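Local coordinates for protein putative alpha-L-fucosidase (Bacteroides thetaiotaomicron, PDB 4H41) that probably hydrolyses alpha-L-fucosidic linkages of host glycans, on a TIM-barrel fold, at residues F277-D280 / R284-P287. Numbering follows the deposited sequence.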
loop_
_atom_site.group_PDB
_atom_site.type_symbol
_atom_site.label_atom_id
_atom_site.label_comp_id
_atom_site.label_asym_id
_atom_site.label_seq_id
_atom_site.Cartn_x
_atom_site.Cartn_y
_atom_site.Cartn_z
ATOM N N PHE B 277 7.944 -11.242 -1.657
ATOM C CA PHE B 277 7.465 -9.871 -1.781
ATOM C C PHE B 277 8.353 -9.156 -2.796
ATOM O O PHE B 277 9.493 -9.586 -3.022
ATOM C CB PHE B 277 7.439 -9.147 -0.444
ATOM C CG PHE B 277 8.785 -9.027 0.215
ATOM C CD1 PHE B 277 9.282 -10.051 1.003
ATOM C CD2 PHE B 277 9.606 -7.931 -0.033
ATOM C CE1 PHE B 277 10.541 -9.954 1.588
ATOM C CE2 PHE B 277 10.855 -7.832 0.569
ATOM C CZ PHE B 277 11.292 -8.829 1.414
ATOM N N ASP B 278 7.844 -8.085 -3.414
ATOM C CA ASP B 278 8.552 -7.385 -4.451
ATOM C C ASP B 278 9.348 -6.190 -3.904
ATOM O O ASP B 278 8.782 -5.267 -3.382
ATOM C CB ASP B 278 7.536 -6.915 -5.533
ATOM C CG ASP B 278 8.160 -6.827 -6.904
ATOM O OD1 ASP B 278 9.188 -6.128 -7.031
ATOM O OD2 ASP B 278 7.627 -7.502 -7.874
ATOM N N ARG B 279 10.656 -6.186 -4.108
ATOM C CA ARG B 279 11.519 -5.072 -3.708
ATOM C C ARG B 279 11.653 -4.015 -4.819
ATOM O O ARG B 279 12.324 -3.022 -4.610
ATOM C CB ARG B 279 12.938 -5.598 -3.369
ATOM C CG ARG B 279 13.025 -6.158 -2.004
ATOM C CD ARG B 279 14.482 -6.443 -1.664
ATOM N NE ARG B 279 14.519 -7.160 -0.424
ATOM C CZ ARG B 279 14.360 -6.631 0.773
ATOM N NH1 ARG B 279 14.339 -5.315 0.929
ATOM N NH2 ARG B 279 14.345 -7.404 1.837
ATOM N N ASP B 280 11.074 -4.222 -5.993
ATOM C CA ASP B 280 11.257 -3.288 -7.121
ATOM C C ASP B 280 10.155 -2.267 -7.242
ATOM O O ASP B 280 10.149 -1.497 -8.200
ATOM C CB ASP B 280 11.317 -4.097 -8.429
ATOM C CG ASP B 280 12.418 -5.137 -8.450
ATOM O OD1 ASP B 280 13.484 -4.870 -7.886
ATOM O OD2 ASP B 280 12.197 -6.233 -9.028
ATOM N N ARG B 284 6.166 -0.693 -0.200
ATOM C CA ARG B 284 7.023 -1.620 0.518
ATOM C C ARG B 284 6.204 -2.315 1.580
ATOM O O ARG B 284 6.010 -1.740 2.632
ATOM C CB ARG B 284 8.221 -0.857 1.106
ATOM C CG ARG B 284 9.099 -0.265 -0.023
ATOM C CD ARG B 284 10.213 0.598 0.505
ATOM N NE ARG B 284 11.313 -0.161 1.074
ATOM C CZ ARG B 284 12.264 -0.796 0.382
ATOM N NH1 ARG B 284 12.236 -0.812 -0.958
ATOM N NH2 ARG B 284 13.237 -1.431 1.015
ATOM N N PHE B 285 5.652 -3.528 1.333
ATOM C CA PHE B 285 5.864 -4.412 0.186
ATOM C C PHE B 285 4.619 -5.194 -0.104
ATOM O O PHE B 285 3.857 -5.481 0.813
ATOM C CB PHE B 285 6.993 -5.432 0.487
ATOM C CG PHE B 285 8.282 -4.833 0.993
ATOM C CD1 PHE B 285 9.266 -4.415 0.110
ATOM C CD2 PHE B 285 8.537 -4.748 2.353
ATOM C CE1 PHE B 285 10.463 -3.858 0.586
ATOM C CE2 PHE B 285 9.727 -4.197 2.824
ATOM C CZ PHE B 285 10.695 -3.787 1.932
ATOM N N LEU B 286 4.425 -5.558 -1.376
ATOM C CA LEU B 286 3.325 -6.410 -1.816
ATOM C C LEU B 286 3.893 -7.653 -2.480
ATOM O O LEU B 286 5.118 -7.750 -2.659
ATOM C CB LEU B 286 2.400 -5.616 -2.760
ATOM C CG LEU B 286 1.540 -4.592 -2.039
ATOM C CD1 LEU B 286 0.818 -3.734 -3.060
ATOM C CD2 LEU B 286 0.557 -5.246 -1.112
ATOM N N PRO B 287 3.028 -8.659 -2.752
ATOM C CA PRO B 287 3.544 -9.899 -3.336
ATOM C C PRO B 287 4.363 -9.710 -4.614
ATOM O O PRO B 287 4.097 -8.830 -5.465
ATOM C CB PRO B 287 2.274 -10.704 -3.596
ATOM C CG PRO B 287 1.306 -10.193 -2.534
ATOM C CD PRO B 287 1.575 -8.767 -2.477
HETATM O O HOH W 1 6.225 -4.400 -3.270
HETATM O O HOH W 2 4.830 -7.314 -7.715
HETATM O O HOH W 3 14.961 -3.001 -0.870
HETATM O O HOH W 4 14.102 -1.821 -3.058
#
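Phe-277 turns the edge of its ring toward one face of Phe-285, an edge-to-face pair, though tilted well away from a perpendicular T: the centroids lie 4.7 Å apart, the planes are inclined at 55°, and Phe-277 CD2 comes within 3.5 Å of Phe-285 CG. With chi1 at 61°, CG of Phe-277 sits between its backbone N and carbonyl carbon, which lays the ring alongside Phe-285. The opposite face of Phe-285 carries Arg-284 CB, so the ring is sandwiched; an alanine in place of Phe-285 would probably open a gap between Phe-277 and Arg-284, leaving Phe-277 its contact with Phe-316 but not this edge-to-face one. At Asp-278 the backbones join directly: its N donates to Leu-286 O (2.8 Å, 161° at the hydrogen), while water 1 links Asp-278 O to Leu-286 N. Water 2 donates to both Asp-278 OD2 and Pro-287 O, and Asp-278 OD1 accepts from Asp-280 N at 2.9 Å, closing an Asx turn. Arg-279, salt-bridged to Glu-275, has its NH1 4.0 Å from Arg-284 NH2; water 3 accepts from both nitrogens, probably easing the like charges. Asp-280 leaves the contact to pair with Lys-203 and Lys-292. A single backbone bridge, Phe-277 with Pro-287, ties the two ends of this turn within the loop between barrel strand 269-273 and helix 290-302, a beta-alpha loop of the TIM barrel.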